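Local coordinates for protein particle-associated lyase (Acinetobacter bacteriophage AP22, PDB 4Y9V) that binds the capsular saccharide of Acinetobacter baumannii as a trimeric phage tailspike and, as a lyase, probably degrades the capsule, at residues S117-Q122 against K205-N210; D150-Y155 against I201-V206; G172-V177 against G311-R316. All coordinates share one frame; numbering follows the deposited sequence. Where two conformers were deposited one is given.

Contact 1 of 3, residues S117-Q122 against K205-N210; sequences SGSHTQ and KVNPIN. With EDO (1,2-ethanediol), chain E.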
loop_
_atom_site.group_PDB
_atom_site.type_symbol
_atom_site.label_atom_id
_atom_site.label_comp_id
_atom_site.label_asym_id
_atom_site.label_seq_id
_atom_site.Cartn_x
_atom_site.Cartn_y
_atom_site.Cartn_z
ATOM N N SER A 117 -3.890 -34.150 -1.605
ATOM C CA SER A 117 -2.635 -33.973 -2.284
ATOM C C SER A 117 -2.712 -34.296 -3.771
ATOM O O SER A 117 -3.202 -35.358 -4.162
ATOM C CB SER A 117 -1.571 -34.863 -1.677
ATOM O OG SER A 117 -0.266 -34.595 -2.127
ATOM N N GLY A 118 -2.077 -33.430 -4.556
ATOM C CA GLY A 118 -1.635 -33.755 -5.895
ATOM C C GLY A 118 -0.374 -34.609 -5.846
ATOM O O GLY A 118 0.029 -35.095 -4.771
ATOM N N SER A 119 0.231 -34.826 -6.986
ATOM C CA SER A 119 1.386 -35.717 -7.050
ATOM C C SER A 119 2.468 -35.121 -7.953
ATOM O O SER A 119 2.187 -34.266 -8.792
ATOM C CB SER A 119 0.987 -37.103 -7.546
ATOM O OG SER A 119 0.472 -37.021 -8.842
ATOM N N HIS A 120 3.669 -35.624 -7.796
ATOM C CA HIS A 120 4.752 -35.296 -8.697
ATOM C C HIS A 120 5.407 -36.547 -9.251
ATOM O O HIS A 120 5.266 -37.660 -8.721
ATOM C CB HIS A 120 5.778 -34.380 -8.000
ATOM C CG HIS A 120 6.564 -34.970 -6.863
ATOM N ND1 HIS A 120 7.146 -34.180 -5.916
ATOM C CD2 HIS A 120 6.879 -36.261 -6.588
ATOM C CE1 HIS A 120 7.802 -34.969 -5.075
ATOM N NE2 HIS A 120 7.656 -36.237 -5.433
ATOM N N THR A 121 6.191 -36.416 -10.324
ATOM C CA THR A 121 7.153 -37.397 -10.790
ATOM C C THR A 121 8.409 -36.619 -11.218
ATOM O O THR A 121 8.285 -35.527 -11.730
ATOM C CB THR A 121 6.741 -38.290 -11.975
ATOM O OG1 THR A 121 6.376 -37.444 -13.093
ATOM C CG2 THR A 121 5.582 -39.199 -11.691
ATOM N N GLN A 122 9.610 -37.201 -11.086
ATOM C CA GLN A 122 10.799 -36.652 -11.705
ATOM C C GLN A 122 10.815 -37.043 -13.149
ATOM O O GLN A 122 10.943 -38.244 -13.491
ATOM C CB GLN A 122 12.128 -37.107 -11.082
ATOM C CG GLN A 122 13.310 -36.502 -11.839
ATOM C CD GLN A 122 14.672 -36.759 -11.247
ATOM O OE1 GLN A 122 14.790 -37.130 -10.071
ATOM N NE2 GLN A 122 15.695 -36.542 -12.047
ATOM N N LYS A 205 7.339 -32.874 -12.598
ATOM C CA LYS A 205 6.073 -32.463 -13.160
ATOM C C LYS A 205 4.978 -32.728 -12.156
ATOM O O LYS A 205 4.936 -33.863 -11.612
ATOM C CB LYS A 205 5.814 -33.216 -14.485
ATOM C CG LYS A 205 4.508 -32.860 -15.138
ATOM C CD LYS A 205 4.390 -33.377 -16.536
ATOM C CE LYS A 205 2.972 -33.251 -17.081
ATOM N NZ LYS A 205 2.921 -33.472 -18.547
ATOM N N VAL A 206 4.098 -31.769 -11.941
ATOM C CA VAL A 206 3.028 -31.869 -10.948
ATOM C C VAL A 206 1.702 -32.155 -11.609
ATOM O O VAL A 206 1.348 -31.566 -12.611
ATOM C CB VAL A 206 2.945 -30.557 -10.126
ATOM C CG1 VAL A 206 1.891 -30.674 -9.035
ATOM C CG2 VAL A 206 4.295 -30.189 -9.529
ATOM N N ASN A 207 0.935 -33.043 -10.961
ATOM C CA ASN A 207 -0.470 -33.305 -11.310
ATOM C C ASN A 207 -1.285 -32.787 -10.136
ATOM O O ASN A 207 -1.302 -33.450 -9.087
ATOM C CB ASN A 207 -0.646 -34.823 -11.485
ATOM C CG ASN A 207 -2.042 -35.202 -11.924
ATOM O OD1 ASN A 207 -2.903 -34.367 -11.901
ATOM N ND2 ASN A 207 -2.217 -36.473 -12.300
ATOM N N PRO A 208 -1.857 -31.601 -10.223
ATOM C CA PRO A 208 -2.463 -30.952 -9.056
ATOM C C PRO A 208 -3.811 -31.575 -8.670
ATOM O O PRO A 208 -4.512 -32.127 -9.528
ATOM C CB PRO A 208 -2.635 -29.515 -9.516
ATOM C CG PRO A 208 -2.869 -29.634 -11.025
ATOM C CD PRO A 208 -1.920 -30.722 -11.417
ATOM N N ILE A 209 -4.174 -31.389 -7.410
ATOM C CA ILE A 209 -5.507 -31.771 -6.909
ATOM C C ILE A 209 -6.386 -30.529 -6.769
ATOM O O ILE A 209 -5.920 -29.456 -6.392
ATOM C CB ILE A 209 -5.400 -32.503 -5.562
ATOM C CG1 ILE A 209 -6.741 -33.189 -5.212
ATOM C CG2 ILE A 209 -4.927 -31.601 -4.407
ATOM C CD1 ILE A 209 -6.653 -34.152 -4.027
ATOM N N ASN A 210 -7.705 -30.718 -7.011
ATOM C CA ASN A 210 -8.704 -29.690 -6.766
ATOM C C ASN A 210 -9.665 -30.174 -5.653
ATOM O O ASN A 210 -10.675 -30.831 -5.928
ATOM C CB ASN A 210 -9.452 -29.310 -8.049
ATOM C CG ASN A 210 -10.252 -28.029 -7.870
ATOM O OD1 ASN A 210 -10.381 -27.537 -6.775
ATOM N ND2 ASN A 210 -10.792 -27.484 -8.954
HETATM C C1 EDO E . -7.129 -27.015 -3.613
HETATM O O1 EDO E . -6.920 -28.385 -3.932
HETATM C C2 EDO E . -8.069 -26.423 -4.636
HETATM O O2 EDO E . -7.394 -26.438 -5.891
HETATM O O HOH W 1 -2.491 -36.386 -8.719
HETATM O O HOH W 2 3.430 -36.008 -12.470
#
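Ser-119 to Thr-121 pair with Lys-205 to Asn-207 in a short antiparallel β ladder at the surface, where the tailspike Ig-like domain meets the parallel β-helix coils: strand 113-125, which also runs parallel to strands 89-92 and 229-232, here takes strand 201-207 as its antiparallel neighbour. Ser-119/Asn-207 and Thr-121/Lys-205 are hydrogen-bonded pairs flanking the non-hydrogen-bonded pair His-120/Val-206. Among the four backbone bonds, Asn-207 N reaches Ser-119 O at 2.8 Å and is nearly straight (172°). Asn-207 O takes the N-H of Ser-119 and also a water that lies 3.0 Å from Ser-119 OG; a second water donates to Lys-205 O and sits only weakly against Thr-121 OG1. On this wet face Ser-119 OG rests 3.6 Å from Asn-207 CB. The other face carries Val-206 and His-120, whose CG stands between the backbone N and the carbonyl carbon (chi1 67°) while ND1 is hydrogen-bonded to Tyr-233 OH. Past the ladder, Gly-118 CA passes 3.2 Å from Asn-207 O, and Ile-209 points its side chain back toward the first strand: its CD1 lies 3.7 Å from Ser-117 O, its CG2 3.4 Å from Gly-118 N.

Contact 2 of 3, residues D150-Y155 against I201-V206; sequences DWLVIY and IVILKV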
loop_
_atom_site.group_PDB
_atom_site.type_symbol
_atom_site.label_atom_id
_atom_site.label_comp_id
_atom_site.label_asym_id
_atom_site.label_seq_id
_atom_site.Cartn_x
_atom_site.Cartn_y
_atom_site.Cartn_z
ATOM N N ASP A 150 2.082 -26.990 -18.350
ATOM C CA ASP A 150 2.483 -27.860 -17.245
ATOM C C ASP A 150 3.093 -27.025 -16.110
ATOM O O ASP A 150 3.836 -26.062 -16.322
ATOM C CB ASP A 150 3.487 -28.887 -17.710
ATOM C CG ASP A 150 2.927 -30.049 -18.539
ATOM O OD1 ASP A 150 1.689 -30.165 -18.616
ATOM O OD2 ASP A 150 3.747 -30.800 -19.060
ATOM N N TRP A 151 2.820 -27.493 -14.887
ATOM C CA TRP A 151 3.461 -27.063 -13.671
ATOM C C TRP A 151 4.685 -27.952 -13.442
ATOM O O TRP A 151 4.543 -29.150 -13.216
ATOM C CB TRP A 151 2.460 -27.159 -12.508
ATOM C CG TRP A 151 2.984 -26.870 -11.141
ATOM C CD1 TRP A 151 4.225 -26.468 -10.739
ATOM C CD2 TRP A 151 2.194 -26.991 -9.949
ATOM N NE1 TRP A 151 4.266 -26.353 -9.375
ATOM C CE2 TRP A 151 3.038 -26.654 -8.857
ATOM C CE3 TRP A 151 0.875 -27.331 -9.682
ATOM C CZ2 TRP A 151 2.579 -26.687 -7.534
ATOM C CZ3 TRP A 151 0.412 -27.342 -8.380
ATOM C CH2 TRP A 151 1.262 -27.014 -7.320
ATOM N N LEU A 152 5.866 -27.338 -13.574
ATOM C CA LEU A 152 7.112 -28.019 -13.317
ATOM C C LEU A 152 7.748 -27.450 -12.035
ATOM O O LEU A 152 7.519 -26.301 -11.647
ATOM C CB LEU A 152 8.124 -27.879 -14.463
ATOM C CG LEU A 152 7.601 -28.309 -15.844
ATOM C CD1 LEU A 152 8.735 -28.115 -16.867
ATOM C CD2 LEU A 152 7.091 -29.731 -15.861
ATOM N N VAL A 153 8.565 -28.289 -11.414
ATOM C CA VAL A 153 9.374 -27.887 -10.266
ATOM C C VAL A 153 10.834 -28.057 -10.662
ATOM O O VAL A 153 11.262 -29.132 -11.076
ATOM C CB VAL A 153 9.096 -28.750 -9.024
ATOM C CG1 VAL A 153 9.797 -28.139 -7.812
ATOM C CG2 VAL A 153 7.597 -28.927 -8.772
ATOM N N ILE A 154 11.611 -26.973 -10.513
ATOM C CA ILE A 154 13.055 -27.034 -10.555
ATOM C C ILE A 154 13.486 -27.229 -9.107
ATOM O O ILE A 154 13.076 -26.463 -8.243
ATOM C CB ILE A 154 13.634 -25.711 -11.113
ATOM C CG1 ILE A 154 13.147 -25.428 -12.515
ATOM C CG2 ILE A 154 15.172 -25.699 -11.010
ATOM C CD1 ILE A 154 13.370 -23.999 -13.000
ATOM N N TYR A 155 14.299 -28.247 -8.807
ATOM C CA TYR A 155 14.651 -28.518 -7.413
ATOM C C TYR A 155 16.060 -29.049 -7.312
ATOM O O TYR A 155 16.434 -29.984 -8.021
ATOM C CB TYR A 155 13.652 -29.523 -6.780
ATOM C CG TYR A 155 13.835 -29.717 -5.291
ATOM C CD1 TYR A 155 13.395 -28.771 -4.379
ATOM C CD2 TYR A 155 14.481 -30.836 -4.797
ATOM C CE1 TYR A 155 13.566 -28.924 -3.021
ATOM C CE2 TYR A 155 14.647 -31.011 -3.425
ATOM C CZ TYR A 155 14.193 -30.068 -2.535
ATOM O OH TYR A 155 14.388 -30.296 -1.194
ATOM N N ILE A 201 20.255 -30.857 -10.040
ATOM C CA ILE A 201 18.993 -30.172 -10.340
ATOM C C ILE A 201 18.057 -31.092 -11.069
ATOM O O ILE A 201 18.303 -31.515 -12.209
ATOM C CB ILE A 201 19.207 -28.899 -11.178
ATOM C CG1 ILE A 201 20.302 -27.991 -10.677
ATOM C CG2 ILE A 201 17.864 -28.162 -11.309
ATOM C CD1 ILE A 201 20.111 -27.493 -9.251
ATOM N N VAL A 202 16.963 -31.469 -10.423
ATOM C CA VAL A 202 15.951 -32.332 -10.977
ATOM C C VAL A 202 14.777 -31.462 -11.431
ATOM O O VAL A 202 14.541 -30.365 -10.920
ATOM C CB VAL A 202 15.501 -33.438 -10.016
ATOM C CG1 VAL A 202 16.731 -34.244 -9.573
ATOM C CG2 VAL A 202 14.752 -32.901 -8.818
ATOM N N ILE A 203 14.022 -32.004 -12.405
ATOM C CA ILE A 203 12.828 -31.377 -12.938
ATOM C C ILE A 203 11.641 -32.322 -12.653
ATOM O O ILE A 203 11.635 -33.460 -13.131
ATOM C CB ILE A 203 12.936 -31.099 -14.436
ATOM C CG1 ILE A 203 14.184 -30.290 -14.814
ATOM C CG2 ILE A 203 11.669 -30.441 -14.960
ATOM C CD1 ILE A 203 14.260 -28.899 -14.199
ATOM N N LEU A 204 10.701 -31.842 -11.870
ATOM C CA LEU A 204 9.498 -32.563 -11.523
ATOM C C LEU A 204 8.324 -32.021 -12.336
ATOM O O LEU A 204 8.295 -30.840 -12.663
ATOM C CB LEU A 204 9.146 -32.448 -10.046
ATOM C CG LEU A 204 10.315 -32.556 -9.061
ATOM C CD1 LEU A 204 9.842 -32.348 -7.629
ATOM C CD2 LEU A 204 11.049 -33.896 -9.210
ATOM N N LYS A 205 7.339 -32.874 -12.598
ATOM C CA LYS A 205 6.073 -32.463 -13.160
ATOM C C LYS A 205 4.978 -32.728 -12.156
ATOM O O LYS A 205 4.936 -33.863 -11.612
ATOM C CB LYS A 205 5.814 -33.216 -14.485
ATOM C CG LYS A 205 4.508 -32.860 -15.138
ATOM C CD LYS A 205 4.390 -33.377 -16.536
ATOM C CE LYS A 205 2.972 -33.251 -17.081
ATOM N NZ LYS A 205 2.921 -33.472 -18.547
ATOM N N VAL A 206 4.098 -31.769 -11.941
ATOM C CA VAL A 206 3.028 -31.869 -10.948
ATOM C C VAL A 206 1.702 -32.155 -11.609
ATOM O O VAL A 206 1.348 -31.566 -12.611
ATOM C CB VAL A 206 2.945 -30.557 -10.126
ATOM C CG1 VAL A 206 1.891 -30.674 -9.035
ATOM C CG2 VAL A 206 4.295 -30.189 -9.529
HETATM O O HOH W 3 0.562 -32.670 -19.442
HETATM O O HOH W 4 0.889 -29.570 -14.520
HETATM O O HOH W 5 1.564 -30.141 -14.868
#
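Trp-151 to Tyr-155 run antiparallel to Val-202 to Val-206 in the Ig-like domain, joined by five backbone bonds. Val-206 N donates to Trp-151 O at 2.9 Å. Val-153 and Leu-204 exchange N-H and C=O, as do Tyr-155 and Val-202. The backbone groups of the alternate residues face the flanking chain: Leu-152 and Ile-154 bond to Val-175 and Glu-173, Ile-203 to Ile-123 and Ile-201 to Leu-126. At the end of the ladder a water, modelled at two adjacent sites, accepts from Trp-151 N and donates to Val-206 O. There Lys-205, extended beyond CG in one of two conformers, forms a salt bridge, NZ 2.8 Å from Asp-150 OD2 and 43° out of the carboxylate plane. NZ also donates to Gln-145 O and to a water that donates to Asp-150 OD1, and OD2 receives Gln-147 N. Tyr-155 OH is hydrogen-bonded to Arg-170. In a CH-pi contact Val-206 CG2 sits over one face of the Trp-151 indole, 3.7 Å from the five-membered ring centroid. Val-206 CG1 lies 3.6 Å from Trp-151 CE3. Paired amides thus run through a largely apolar, buried interior, and the charges keep to one end, where their partners would probably favour an ionised Asp-150.

Contact 3 of 3, residues G172-V177 against G311-R316; sequences GEFVEV and GCVPCR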
loop_
_atom_site.group_PDB
_atom_site.type_symbol
_atom_site.label_atom_id
_atom_site.label_comp_id
_atom_site.label_asym_id
_atom_site.label_seq_id
_atom_site.Cartn_x
_atom_site.Cartn_y
_atom_site.Cartn_z
ATOM N N GLY A 172 15.132 -24.039 -5.441
ATOM C CA GLY A 172 14.206 -24.506 -6.450
ATOM C C GLY A 172 13.099 -23.495 -6.635
ATOM O O GLY A 172 13.046 -22.493 -5.924
ATOM N N GLU A 173 12.211 -23.756 -7.586
ATOM C CA GLU A 173 11.059 -22.899 -7.809
ATOM C C GLU A 173 10.038 -23.634 -8.684
ATOM O O GLU A 173 10.365 -24.624 -9.337
ATOM C CB GLU A 173 11.463 -21.548 -8.439
ATOM C CG GLU A 173 12.166 -21.652 -9.775
ATOM C CD GLU A 173 12.909 -20.347 -10.041
ATOM O OE1 GLU A 173 13.996 -20.133 -9.414
ATOM O OE2 GLU A 173 12.410 -19.490 -10.807
ATOM N N PHE A 174 8.836 -23.112 -8.709
ATOM C CA PHE A 174 7.787 -23.582 -9.578
ATOM C C PHE A 174 7.724 -22.732 -10.837
ATOM O O PHE A 174 7.868 -21.509 -10.756
ATOM C CB PHE A 174 6.425 -23.494 -8.886
ATOM C CG PHE A 174 6.278 -24.319 -7.621
ATOM C CD1 PHE A 174 7.028 -25.458 -7.384
ATOM C CD2 PHE A 174 5.332 -23.937 -6.665
ATOM C CE1 PHE A 174 6.835 -26.208 -6.215
ATOM C CE2 PHE A 174 5.151 -24.682 -5.500
ATOM C CZ PHE A 174 5.911 -25.807 -5.293
ATOM N N VAL A 175 7.495 -23.374 -11.991
ATOM C CA VAL A 175 7.318 -22.673 -13.238
ATOM C C VAL A 175 6.118 -23.275 -13.990
ATOM O O VAL A 175 5.783 -24.437 -13.805
ATOM C CB VAL A 175 8.574 -22.670 -14.139
ATOM C CG1 VAL A 175 9.767 -22.055 -13.396
ATOM C CG2 VAL A 175 8.902 -24.069 -14.644
ATOM N N GLU A 176 5.536 -22.451 -14.853
ATOM C CA GLU A 176 4.550 -22.905 -15.835
ATOM C C GLU A 176 5.150 -22.788 -17.233
ATOM O O GLU A 176 5.724 -21.777 -17.607
ATOM C CB GLU A 176 3.251 -22.111 -15.748
ATOM C CG GLU A 176 2.231 -22.597 -16.769
ATOM C CD GLU A 176 0.880 -21.959 -16.595
ATOM O OE1 GLU A 176 0.194 -22.392 -15.670
ATOM O OE2 GLU A 176 0.544 -21.072 -17.358
ATOM N N VAL A 177 5.002 -23.874 -18.001
ATOM C CA VAL A 177 5.583 -23.947 -19.328
ATOM C C VAL A 177 4.803 -23.083 -20.320
ATOM O O VAL A 177 3.586 -23.211 -20.460
ATOM C CB VAL A 177 5.608 -25.408 -19.794
ATOM C CG1 VAL A 177 6.143 -25.511 -21.220
ATOM C CG2 VAL A 177 6.447 -26.234 -18.851
ATOM N N GLY A 311 10.876 -31.398 -3.844
ATOM C CA GLY A 311 9.919 -30.407 -4.297
ATOM C C GLY A 311 9.572 -29.306 -3.306
ATOM O O GLY A 311 8.813 -28.399 -3.654
ATOM N N CYS A 312 10.129 -29.374 -2.094
ATOM C CA CYS A 312 9.873 -28.359 -1.071
ATOM C C CYS A 312 10.752 -27.114 -1.325
ATOM O O CYS A 312 11.772 -26.882 -0.691
ATOM C CB CYS A 312 10.108 -28.951 0.303
ATOM S SG CYS A 312 8.792 -30.115 0.797
ATOM N N VAL A 313 10.306 -26.326 -2.293
ATOM C CA VAL A 313 11.001 -25.133 -2.764
ATOM C C VAL A 313 10.946 -24.019 -1.708
ATOM O O VAL A 313 10.065 -23.995 -0.847
ATOM C CB VAL A 313 10.346 -24.638 -4.075
ATOM C CG1 VAL A 313 10.535 -25.661 -5.195
ATOM C CG2 VAL A 313 8.888 -24.271 -3.894
ATOM N N PRO A 314 11.830 -23.018 -1.842
ATOM C CA PRO A 314 11.674 -21.795 -1.040
ATOM C C PRO A 314 10.301 -21.170 -1.267
ATOM O O PRO A 314 9.723 -21.279 -2.342
ATOM C CB PRO A 314 12.794 -20.889 -1.571
ATOM C CG PRO A 314 13.845 -21.865 -2.075
ATOM C CD PRO A 314 13.009 -22.972 -2.722
ATOM N N CYS A 315 9.819 -20.473 -0.246
ATOM C CA CYS A 315 8.597 -19.686 -0.409
ATOM C C CYS A 315 8.942 -18.337 -1.057
ATOM O O CYS A 315 9.914 -17.691 -0.688
ATOM C CB CYS A 315 7.936 -19.345 0.924
ATOM S SG CYS A 315 7.288 -20.798 1.799
ATOM N N ARG A 316 8.065 -17.892 -1.956
ATOM C CA ARG A 316 8.301 -16.594 -2.609
ATOM C C ARG A 316 6.987 -16.083 -3.147
ATOM O O ARG A 316 6.049 -16.853 -3.459
ATOM C CB ARG A 316 9.466 -16.670 -3.614
ATOM C CG ARG A 316 9.294 -17.738 -4.662
ATOM C CD ARG A 316 10.389 -17.674 -5.701
ATOM N NE ARG A 316 11.754 -17.669 -5.199
ATOM C CZ ARG A 316 12.552 -18.731 -5.148
ATOM N NH1 ARG A 316 12.114 -19.930 -5.424
ATOM N NH2 ARG A 316 13.827 -18.556 -4.818
HETATM O O HOH W 6 15.658 -20.972 -5.359
#
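Val-313 packs against the backbone of Gly-172 and Glu-173 and the ring of Phe-174, setting a loop of the pectin lyase-like part against strand 172-181 of the Ig-like domain. Its CB stands 3.9 Å from Gly-172 O. From there CG1, anti to the carbonyl carbon (chi1 -65°), reaches the backbone and lies 3.5 Å from Glu-173 N. The other branch, CG2, goes over one face of the Phe-174 ring in a CH-pi contact, 3.9 Å from the ring centroid and offset toward the rim, with CZ its nearest carbon at 3.6 Å. Gly-311 O approaches the same ring at its edge, 3.9 Å from CE1. Arg-316, on the short strand that follows the loop, donates from NH1 to Gly-172 O at 2.8 Å; NH1 lies in the carbonyl plane of Gly-172, and the oxygen in turn in the guanidinium plane, while Pro-314 CD presses to 3.2 Å from that oxygen. A water accepts from both Gly-172 N and Arg-316 NH2. Glu-173 OE1, by contrast, lies well out of the guanidinium plane and shares only charge with Arg-316; its carboxylate is bound by Tyr-195 OH and Tyr-192 N, and Arg-316 NE forms a salt bridge with Glu-341. The loop follows Gly-305 to Gly-308 of the glycan pocket. Phe-174 meets Trp-151 edge-to-face, Val-313 touches Val-153 on strand 151-156, and strand 315-316 runs parallel to strand 340-341.

Overall arrangement
From the N terminus the chain first lays down residues 117-122, then 150-155, then 172-177. Contact 2 closes its loop when the chain returns at 201-206, and contact 1 closes next at 205-210; the loop of contact 2 starts later than that of contact 1 and ends on the same stretch, the two sharing Lys-205 and Val-206. Contact 3 begins inside both loops but closes much later, at 311-316, and so crosses them. Strand 172-181 adjoins strand 151-156 in the same sheet. Contacts 1 and 2 set strand 201-207 between its two neighbours in that sheet, 113-125 and 151-156, and contact 3 ties it to the pectin lyase-like part.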